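Local coordinates for protein apoptosis regulator Bcl-2 homolog (Fowlpox virus, PDB 5TZP) that inhibits apoptosis of the host cell by sequestering and inactivating several pro-apoptotic Bcl-2 proteins, among them BAX and BAK1, at residues 15-20 and 123-127; 26-31 and 99-103; 42-48 and 140-144. All coordinates share one frame; numbering follows the deposited sequence.

In the fold
Helix 14-32 runs through the first two contacts, meeting helix 115-136 in contact 1 and helix 88-105 in contact 2. Their centres lie about 17 Å apart, on opposite sides of the chain's centre, and contact 2 is nested in the loop closed by contact 1. Contact 3 clips the chain after helix 115-136 to the start of helix 43-68. It touches contact 1 through a probable hydrogen bond from Trp-140 NE1 to Ile-18 O (2.9 Å), and contact 2 through Tyr-46 OH and Glu-29 OE2 (2.7 Å). Contacts 1 and 2 include parts of BH2 and BH1, motifs that in Bcl-2 relatives border the groove for BH3 helices.

Contact 1 (15-20 and 123-127); sequences TYYIAL and TDAIL
Tyr-16 and Asp-124 share a water: the phenol OH lies 2.6 Å from its oxygen, and the water donates a longer bond, 3.2 Å, to Asp-124 OD1. The same carboxylate oxygen stands at the edge of the tyrosine ring, near its plane, 3.6 Å from Tyr-16 CE1. Ring and carboxylate planes are 34° apart; OD1 takes both the water's bond and the contact with the ring edge. With CG anti to the backbone N (chi1 175°), the phenol of Tyr-16 is carried out toward helix 115-136, where it meets Asp-124 at the exposed margin of the contact.

Deeper in, the methyl CG2 of Thr-123 approaches the ring obliquely, 3.6 Å from Tyr-16 CE1, while also resting against the methyl of Ala-19. The two branches of the threonine divide the work. CG2, anti to its own backbone N, packs against Tyr-16 and Ala-19, whereas OG1 lies against Leu-20, backbone and side chain, nearest at Leu-20 CA, 3.4 Å away. That hydroxyl has its polar partner within its own helix, the carbonyl of Ser-119.

Two helices of the Bcl-2 bundle meet here, the N-terminal helix 14-32 and helix 115-136, whose residues Thr-123, Asp-124 and Ala-125 belong to the BH2 motif. Their local axes come within 9.9 Å, with an angle of 128° between their N-to-C directions, nearer perpendicular than antiparallel.

One turn after Thr-123, Leu-127 forks over the first turn of helix 14-32. Its CD1 is pressed to the backbone, 3.6 Å from Tyr-16 CA, and CD2 reaches the methyl of Thr-15, with CG2 to CD2 at 4.1 Å. Phe-134 and Arg-131, further along helix 115-136, border Leu-127 and Thr-15 respectively.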
loop_
_atom_site.group_PDB
_atom_site.type_symbol
_atom_site.label_atom_id
_atom_site.label_comp_id
_atom_site.label_asym_id
_atom_site.label_seq_id
_atom_site.Cartn_x
_atom_site.Cartn_y
_atom_site.Cartn_z
ATOM N N THR A 15 10.987 -6.251 12.754
ATOM C CA THR A 15 10.370 -6.494 11.463
ATOM C C THR A 15 9.127 -5.623 11.296
ATOM O O THR A 15 8.895 -5.029 10.245
ATOM C CB THR A 15 10.049 -7.982 11.302
ATOM O OG1 THR A 15 11.264 -8.734 11.471
ATOM C CG2 THR A 15 9.435 -8.220 9.910
ATOM N N TYR A 16 8.288 -5.579 12.343
ATOM C CA TYR A 16 7.118 -4.727 12.316
ATOM C C TYR A 16 7.471 -3.295 11.996
ATOM O O TYR A 16 6.824 -2.668 11.149
ATOM C CB TYR A 16 6.332 -4.846 13.641
ATOM C CG TYR A 16 5.163 -3.915 13.770
ATOM C CD1 TYR A 16 3.904 -4.302 13.420
ATOM C CD2 TYR A 16 5.355 -2.607 14.312
ATOM C CE1 TYR A 16 2.860 -3.387 13.496
ATOM C CE2 TYR A 16 4.315 -1.750 14.493
ATOM C CZ TYR A 16 3.084 -2.135 14.078
ATOM O OH TYR A 16 2.015 -1.252 14.280
ATOM N N TYR A 17 8.492 -2.722 12.663
ATOM C CA TYR A 17 8.852 -1.330 12.397
ATOM C C TYR A 17 9.501 -1.137 11.064
ATOM O O TYR A 17 9.298 -0.107 10.459
ATOM C CB TYR A 17 9.690 -0.767 13.544
ATOM C CG TYR A 17 8.729 -0.478 14.723
ATOM C CD1 TYR A 17 7.754 0.540 14.670
ATOM C CD2 TYR A 17 8.737 -1.292 15.829
ATOM C CE1 TYR A 17 6.871 0.736 15.738
ATOM C CE2 TYR A 17 7.844 -1.075 16.925
ATOM C CZ TYR A 17 6.938 -0.060 16.843
ATOM O OH TYR A 17 6.074 0.105 17.945
ATOM N N ILE A 18 10.239 -2.130 10.562
ATOM C CA ILE A 18 10.789 -2.014 9.200
ATOM C C ILE A 18 9.658 -1.884 8.177
ATOM O O ILE A 18 9.676 -1.037 7.262
ATOM C CB ILE A 18 11.679 -3.213 8.889
ATOM C CG1 ILE A 18 13.010 -3.132 9.685
ATOM C CG2 ILE A 18 11.932 -3.281 7.405
ATOM C CD1 ILE A 18 13.765 -4.398 9.748
ATOM N N ALA A 19 8.594 -2.673 8.367
ATOM C CA ALA A 19 7.424 -2.544 7.484
ATOM C C ALA A 19 6.694 -1.221 7.689
ATOM O O ALA A 19 6.415 -0.477 6.742
ATOM C CB ALA A 19 6.472 -3.713 7.707
ATOM N N LEU A 20 6.321 -0.942 8.942
ATOM C CA LEU A 20 5.501 0.231 9.242
ATOM C C LEU A 20 6.184 1.512 8.817
ATOM O O LEU A 20 5.563 2.383 8.261
ATOM C CB LEU A 20 5.172 0.253 10.732
ATOM C CG LEU A 20 4.391 1.504 11.182
ATOM C CD1 LEU A 20 3.024 1.503 10.532
ATOM C CD2 LEU A 20 4.269 1.559 12.677
ATOM N N THR A 123 0.472 -2.974 7.606
ATOM C CA THR A 123 1.560 -3.731 8.225
ATOM C C THR A 123 1.031 -5.031 8.833
ATOM O O THR A 123 1.597 -6.101 8.661
ATOM C CB THR A 123 2.226 -2.855 9.291
ATOM O OG1 THR A 123 2.763 -1.684 8.641
ATOM C CG2 THR A 123 3.330 -3.575 9.972
ATOM N N ASP A 124 -0.061 -4.939 9.581
ATOM C CA ASP A 124 -0.644 -6.101 10.258
ATOM C C ASP A 124 -1.118 -7.125 9.250
ATOM O O ASP A 124 -0.954 -8.339 9.449
ATOM C CB ASP A 124 -1.825 -5.689 11.117
ATOM C CG ASP A 124 -1.430 -4.952 12.372
ATOM O OD1 ASP A 124 -0.299 -4.980 12.776
ATOM O OD2 ASP A 124 -2.357 -4.307 12.939
ATOM N N ALA A 125 -1.707 -6.669 8.141
ATOM C CA ALA A 125 -2.188 -7.602 7.115
ATOM C C ALA A 125 -1.036 -8.342 6.449
ATOM O O ALA A 125 -1.165 -9.537 6.121
ATOM C CB ALA A 125 -3.012 -6.859 6.060
ATOM N N ILE A 126 0.091 -7.678 6.214
ATOM C CA ILE A 126 1.284 -8.332 5.696
ATOM C C ILE A 126 1.848 -9.306 6.699
ATOM O O ILE A 126 2.077 -10.511 6.396
ATOM C CB ILE A 126 2.330 -7.314 5.282
ATOM C CG1 ILE A 126 1.771 -6.523 4.098
ATOM C CG2 ILE A 126 3.627 -8.029 4.867
ATOM C CD1 ILE A 126 2.669 -5.379 3.639
ATOM N N LEU A 127 2.066 -8.844 7.922
ATOM C CA LEU A 127 2.883 -9.637 8.872
ATOM C C LEU A 127 2.092 -10.702 9.613
ATOM O O LEU A 127 2.679 -11.680 10.069
ATOM C CB LEU A 127 3.694 -8.741 9.791
ATOM C CG LEU A 127 4.658 -7.791 9.119
ATOM C CD1 LEU A 127 5.273 -6.911 10.173
ATOM C CD2 LEU A 127 5.724 -8.506 8.308
HETATM O O HOH W 1 -0.340 -2.352 14.534
#

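Contact 2 (26-31 and 99-103). With EDO (1,2-ethanediol), chain C.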
loop_
_atom_site.group_PDB
_atom_site.type_symbol
_atom_site.label_atom_id
_atom_site.label_comp_id
_atom_site.label_asym_id
_atom_site.label_seq_id
_atom_site.Cartn_x
_atom_site.Cartn_y
_atom_site.Cartn_z
ATOM N N TYR A 26 5.818 6.774 3.292
ATOM C CA TYR A 26 5.294 6.987 1.942
ATOM C C TYR A 26 3.944 7.697 2.012
ATOM O O TYR A 26 3.692 8.666 1.286
ATOM C CB TYR A 26 5.232 5.684 1.133
ATOM C CG TYR A 26 4.567 5.946 -0.190
ATOM C CD1 TYR A 26 5.156 6.763 -1.112
ATOM C CD2 TYR A 26 3.298 5.543 -0.411
ATOM C CE1 TYR A 26 4.492 7.129 -2.313
ATOM C CE2 TYR A 26 2.638 5.925 -1.583
ATOM C CZ TYR A 26 3.238 6.702 -2.464
ATOM O OH TYR A 26 2.575 7.129 -3.606
ATOM N N ILE A 27 3.042 7.240 2.885
ATOM C CA ILE A 27 1.711 7.841 2.946
ATOM C C ILE A 27 1.832 9.298 3.387
ATOM O O ILE A 27 1.157 10.196 2.849
ATOM C CB ILE A 27 0.793 7.018 3.849
ATOM C CG1 ILE A 27 0.498 5.692 3.149
ATOM C CG2 ILE A 27 -0.517 7.761 4.100
ATOM C CD1 ILE A 27 -0.323 4.702 3.939
ATOM N N ILE A 28 2.735 9.609 4.322
ATOM C CA ILE A 28 2.991 11.011 4.698
ATOM C C ILE A 28 3.477 11.819 3.491
ATOM O O ILE A 28 2.999 12.939 3.269
ATOM C CB ILE A 28 3.966 11.034 5.874
ATOM C CG1 ILE A 28 3.273 10.498 7.144
ATOM C CG2 ILE A 28 4.439 12.492 6.081
ATOM C CD1 ILE A 28 4.260 10.196 8.207
ATOM N N GLU A 29 4.421 11.289 2.732
ATOM C CA GLU A 29 4.904 12.006 1.558
ATOM C C GLU A 29 3.770 12.270 0.558
ATOM O O GLU A 29 3.624 13.378 0.007
ATOM C CB GLU A 29 6.088 11.296 0.907
ATOM C CG GLU A 29 6.519 12.024 -0.408
ATOM C CD GLU A 29 7.848 11.691 -0.926
ATOM O OE1 GLU A 29 8.139 12.194 -2.031
ATOM O OE2 GLU A 29 8.697 11.062 -0.252
ATOM N N TYR A 30 2.967 11.257 0.295
ATOM C CA TYR A 30 1.875 11.378 -0.666
ATOM C C TYR A 30 0.922 12.477 -0.232
ATOM O O TYR A 30 0.449 13.272 -1.055
ATOM C CB TYR A 30 1.180 10.034 -0.791
ATOM C CG TYR A 30 0.090 10.100 -1.806
ATOM C CD1 TYR A 30 0.362 9.981 -3.192
ATOM C CD2 TYR A 30 -1.227 10.312 -1.457
ATOM C CE1 TYR A 30 -0.683 10.155 -4.111
ATOM C CE2 TYR A 30 -2.214 10.441 -2.349
ATOM C CZ TYR A 30 -1.982 10.415 -3.666
ATOM O OH TYR A 30 -3.076 10.603 -4.516
ATOM N N ASN A 31 0.612 12.547 1.071
ATOM C CA ASN A 31 -0.355 13.514 1.577
ATOM C C ASN A 31 0.194 14.901 1.641
ATOM O O ASN A 31 -0.550 15.924 1.444
ATOM C CB ASN A 31 -0.843 13.114 2.936
ATOM C CG ASN A 31 -2.031 12.237 2.803
ATOM O OD1 ASN A 31 -3.187 12.702 2.643
ATOM N ND2 ASN A 31 -1.782 10.987 2.789
ATOM N N ALA A 99 -2.775 5.056 0.106
ATOM C CA ALA A 99 -2.299 6.435 0.061
ATOM C C ALA A 99 -3.324 7.334 -0.616
ATOM O O ALA A 99 -3.668 8.417 -0.110
ATOM C CB ALA A 99 -0.946 6.519 -0.628
ATOM N N TYR A 100 -3.801 6.916 -1.789
ATOM C CA TYR A 100 -4.784 7.680 -2.532
ATOM C C TYR A 100 -6.029 7.928 -1.678
ATOM O O TYR A 100 -6.552 9.063 -1.594
ATOM C CB TYR A 100 -5.116 6.883 -3.801
ATOM C CG TYR A 100 -5.988 7.592 -4.789
ATOM C CD1 TYR A 100 -5.470 8.546 -5.675
ATOM C CD2 TYR A 100 -7.370 7.449 -4.793
ATOM C CE1 TYR A 100 -6.242 9.252 -6.525
ATOM C CE2 TYR A 100 -8.186 8.159 -5.674
ATOM C CZ TYR A 100 -7.594 9.051 -6.539
ATOM O OH TYR A 100 -8.394 9.783 -7.393
ATOM N N TYR A 101 -6.508 6.869 -1.018
ATOM C CA TYR A 101 -7.656 6.906 -0.129
ATOM C C TYR A 101 -7.423 7.891 1.010
ATOM O O TYR A 101 -8.313 8.713 1.319
ATOM C CB TYR A 101 -7.918 5.460 0.362
ATOM C CG TYR A 101 -8.914 5.331 1.483
ATOM C CD1 TYR A 101 -10.261 5.415 1.257
ATOM C CD2 TYR A 101 -8.518 5.171 2.775
ATOM C CE1 TYR A 101 -11.168 5.289 2.283
ATOM C CE2 TYR A 101 -9.417 5.058 3.810
ATOM C CZ TYR A 101 -10.738 5.114 3.521
ATOM O OH TYR A 101 -11.659 5.011 4.562
ATOM N N SER A 102 -6.276 7.766 1.673
ATOM C CA SER A 102 -5.961 8.631 2.831
ATOM C C SER A 102 -6.123 10.099 2.487
ATOM O O SER A 102 -6.702 10.887 3.265
ATOM C CB SER A 102 -4.522 8.350 3.255
ATOM O OG SER A 102 -3.986 9.188 4.290
ATOM N N LYS A 103 -5.639 10.509 1.317
ATOM C CA LYS A 103 -5.740 11.906 0.935
ATOM C C LYS A 103 -7.189 12.279 0.659
ATOM O O LYS A 103 -7.626 13.387 0.967
ATOM C CB LYS A 103 -4.819 12.167 -0.248
ATOM C CG LYS A 103 -4.748 13.622 -0.629
ATOM C CD LYS A 103 -3.729 13.833 -1.742
ATOM C CE LYS A 103 -3.681 15.329 -2.189
ATOM N NZ LYS A 103 -3.181 16.275 -1.143
HETATM C C1 EDO C . -12.509 2.675 7.278
HETATM O O1 EDO C . -12.349 2.740 5.873
HETATM C C2 EDO C . -13.787 3.235 7.775
HETATM O O2 EDO C . -14.742 2.210 7.341
HETATM O O HOH W 2 -5.679 11.111 -3.440
HETATM O O HOH W 3 -0.566 15.750 -1.470
#
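Ala-99, a residue of the BH1 motif on helix 88-105, sets its methyl against Tyr-26, Ile-27 and Tyr-30 of the N-terminal helix. The local axes approach to 9.2 Å at a crossing angle of -50°, consistent with the small side chain at their meeting point. Ala-99 CB lies 3.8 Å from Tyr-26 CE2 and is also touched by Ile-27 CG1 and by the ring of Tyr-30.

Tyr-30 reaches across to Tyr-100. Its CG stands anti to the backbone N (chi1 -178°), which carries the ring past the carbonyl of Ala-99, met obliquely, until OH comes close to the ring of Tyr-100. A water lying in the plane of the Tyr-30 ring, at its edge, and above one face of the Tyr-100 ring joins the two residues: it is 2.9 Å from Tyr-30 OH and donates to the carbonyl O of Tyr-100. The hydroxyl of Tyr-100 points elsewhere and is bonded to Asp-65.

Asn-31 is anchored within its own helix. ND2 donates to Ile-27 O (3.0 Å) in a nearly straight bond of 169°, while the backbone N of Asn-31 reaches that oxygen from the opposite face of the carbonyl plane. The amide is thereby held with OD1 close over Lys-103, 3.2 Å from its CA. The bond from ND2 to Ser-102 OG is weak and, with the serine in two conformers, doubtful; the stronger partner of Ser-102 OG is the carbonyl of Tyr-113.

In one of its two conformers Lys-103 bends at its last torsion, and NZ donates to a water that in turn donates to Tyr-30 O at 2.7 Å. The ammonium thus lies by the carbonyl end of helix 14-32, where its charge would probably interact favourably, through the water, with the carbonyls there, and an apolar centre gives way to a polar, water-linked margin.

Contact 3 (42-48 and 140-144). With SO4 (sulfate ion), chain J; EDO (1,2-ethanediol), chain E.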
loop_
_atom_site.group_PDB
_atom_site.type_symbol
_atom_site.label_atom_id
_atom_site.label_comp_id
_atom_site.label_asym_id
_atom_site.label_seq_id
_atom_site.Cartn_x
_atom_site.Cartn_y
_atom_site.Cartn_z
ATOM N N ASP A 42 15.981 2.207 4.092
ATOM C CA ASP A 42 16.233 1.690 2.752
ATOM C C ASP A 42 15.694 2.684 1.724
ATOM O O ASP A 42 14.576 2.556 1.199
ATOM C CB ASP A 42 15.611 0.296 2.621
ATOM C CG ASP A 42 15.977 -0.363 1.312
ATOM O OD1 ASP A 42 16.534 0.280 0.402
ATOM O OD2 ASP A 42 15.599 -1.573 1.188
ATOM N N SER A 43 16.522 3.693 1.427
ATOM C CA SER A 43 16.083 4.761 0.523
ATOM C C SER A 43 15.927 4.281 -0.922
ATOM O O SER A 43 15.052 4.759 -1.624
ATOM C CB SER A 43 17.063 5.938 0.602
ATOM O OG SER A 43 17.340 6.278 1.958
ATOM N N ILE A 44 16.753 3.350 -1.355
ATOM C CA ILE A 44 16.636 2.835 -2.718
ATOM C C ILE A 44 15.306 2.140 -2.878
ATOM O O ILE A 44 14.567 2.411 -3.833
ATOM C CB ILE A 44 17.798 1.902 -3.057
ATOM C CG1 ILE A 44 19.074 2.764 -3.225
ATOM C CG2 ILE A 44 17.568 1.118 -4.336
ATOM C CD1 ILE A 44 20.361 1.882 -3.448
ATOM N N SER A 45 14.937 1.295 -1.927
ATOM C CA SER A 45 13.658 0.624 -2.057
ATOM C C SER A 45 12.475 1.580 -1.872
ATOM O O SER A 45 11.449 1.385 -2.537
ATOM C CB SER A 45 13.551 -0.508 -1.044
ATOM O OG SER A 45 14.578 -1.500 -1.270
ATOM N N TYR A 46 12.642 2.599 -1.026
ATOM C CA TYR A 46 11.602 3.637 -0.894
ATOM C C TYR A 46 11.361 4.268 -2.238
ATOM O O TYR A 46 10.191 4.472 -2.627
ATOM C CB TYR A 46 12.057 4.675 0.140
ATOM C CG TYR A 46 11.053 5.769 0.358
ATOM C CD1 TYR A 46 9.989 5.608 1.222
ATOM C CD2 TYR A 46 11.109 6.922 -0.400
ATOM C CE1 TYR A 46 9.070 6.638 1.429
ATOM C CE2 TYR A 46 10.141 7.941 -0.245
ATOM C CZ TYR A 46 9.162 7.766 0.689
ATOM O OH TYR A 46 8.182 8.714 0.969
ATOM N N ASP A 47 12.407 4.639 -2.964
ATOM C CA ASP A 47 12.202 5.301 -4.252
ATOM C C ASP A 47 11.527 4.375 -5.237
ATOM O O ASP A 47 10.698 4.821 -6.035
ATOM C CB ASP A 47 13.533 5.803 -4.791
ATOM C CG ASP A 47 13.956 7.175 -4.229
ATOM O OD1 ASP A 47 13.088 7.825 -3.605
ATOM O OD2 ASP A 47 15.144 7.548 -4.537
ATOM N N VAL A 48 11.821 3.074 -5.171
ATOM C CA VAL A 48 11.096 2.120 -6.022
ATOM C C VAL A 48 9.611 2.070 -5.659
ATOM O O VAL A 48 8.742 2.098 -6.546
ATOM C CB VAL A 48 11.738 0.711 -5.959
ATOM C CG1 VAL A 48 10.883 -0.278 -6.767
ATOM C CG2 VAL A 48 13.150 0.701 -6.498
ATOM N N TRP A 140 12.225 -4.956 2.398
ATOM C CA TRP A 140 11.818 -4.194 1.217
ATOM C C TRP A 140 12.757 -4.428 0.038
ATOM O O TRP A 140 12.378 -4.078 -1.072
ATOM C CB TRP A 140 11.675 -2.692 1.522
ATOM C CG TRP A 140 10.641 -2.417 2.557
ATOM C CD1 TRP A 140 10.878 -2.244 3.877
ATOM C CD2 TRP A 140 9.259 -2.343 2.313
ATOM N NE1 TRP A 140 9.635 -2.028 4.493
ATOM C CE2 TRP A 140 8.648 -2.103 3.554
ATOM C CE3 TRP A 140 8.467 -2.440 1.170
ATOM C CZ2 TRP A 140 7.246 -1.932 3.670
ATOM C CZ3 TRP A 140 7.118 -2.239 1.266
ATOM C CH2 TRP A 140 6.504 -2.047 2.526
ATOM N N ASN A 141 13.903 -5.089 0.235
ATOM C CA ASN A 141 14.808 -5.305 -0.886
ATOM C C ASN A 141 14.100 -6.002 -2.027
ATOM O O ASN A 141 14.431 -5.770 -3.205
ATOM C CB ASN A 141 16.039 -6.100 -0.400
ATOM C CG ASN A 141 17.126 -6.040 -1.399
ATOM O OD1 ASN A 141 17.313 -6.997 -2.207
ATOM N ND2 ASN A 141 17.847 -4.982 -1.377
ATOM N N GLY A 142 13.155 -6.906 -1.727
ATOM C CA GLY A 142 12.522 -7.659 -2.797
ATOM C C GLY A 142 11.707 -6.817 -3.762
ATOM O O GLY A 142 11.474 -7.259 -4.896
ATOM N N ILE A 143 11.345 -5.592 -3.356
ATOM C CA ILE A 143 10.595 -4.702 -4.230
ATOM C C ILE A 143 11.451 -4.201 -5.378
ATOM O O ILE A 143 10.934 -3.666 -6.361
ATOM C CB ILE A 143 9.994 -3.542 -3.457
ATOM C CG1 ILE A 143 8.725 -3.054 -4.171
ATOM C CG2 ILE A 143 10.994 -2.399 -3.302
ATOM C CD1 ILE A 143 7.958 -1.978 -3.319
ATOM N N ARG A 144 12.796 -4.320 -5.266
ATOM C CA ARG A 144 13.689 -3.716 -6.251
ATOM C C ARG A 144 13.554 -4.322 -7.639
ATOM O O ARG A 144 14.061 -3.753 -8.612
ATOM C CB ARG A 144 15.109 -3.684 -5.754
ATOM C CG ARG A 144 15.316 -2.808 -4.565
ATOM C CD ARG A 144 16.721 -2.986 -4.038
ATOM N NE ARG A 144 16.950 -2.146 -2.861
ATOM C CZ ARG A 144 18.132 -1.886 -2.359
ATOM N NH1 ARG A 144 19.243 -2.380 -2.920
ATOM N NH2 ARG A 144 18.325 -1.104 -1.292
HETATM S S SO4 J . 21.971 -1.214 -0.434
HETATM O O1 SO4 J . 20.827 -0.375 -0.183
HETATM O O2 SO4 J . 23.135 -0.349 -0.835
HETATM O O3 SO4 J . 22.117 -1.959 0.833
HETATM O O4 SO4 J . 21.815 -2.173 -1.540
HETATM C C1 EDO E . 12.351 0.894 5.971
HETATM O O1 EDO E . 13.684 0.930 5.334
HETATM C C2 EDO E . 12.509 1.069 7.460
HETATM O O2 EDO E . 12.996 2.410 7.735
HETATM O O HOH W 4 14.652 -3.179 3.249
HETATM O O HOH W 5 17.756 -3.455 1.023
#
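Trp-140 meets Ser-45 with its CB, 3.9 Å from Ser-45 CB, while its indole turns away and bonds through NE1 to the carbonyl of Ile-18. Asn-141 reaches Asp-42 through a water that ND2 donates to and that donates to Asp-42 OD2. Ile-143 slides past Val-48 in the opposite direction, and Val-48 CG1 packs 3.4 Å from Ile-143 O.

Arg-144 carries the polar grip. Extended from CG to NE, it donates from NE to Ser-45 OG (2.9 Å) and from NH2 to Asp-42 OD1 (2.8 Å, 161°), a salt bridge lying in the guanidinium plane though 32° out of the carboxylate plane. Ile-44 CG2 lies centrally over one guanidinium face and Asn-141 ND2 near the rim of the other; a sulfate, probably from the crystallisation liquor, is bound by NH1 and NH2.

Asp-42 is the N-cap of helix 43-68: OD1 also accepts from Ser-45 N, 3.0 Å away and on the opposite face of the carboxylate from Arg-144, and OD2 accepts from Ser-45 OG. This 3-10 turn after helix 115-136 therefore closes on the start of helix 43-68, with Trp-140 wedged against helices 14-32 and 88-105 and Ile-143 resting on Trp-88 and Ile-92 of the latter.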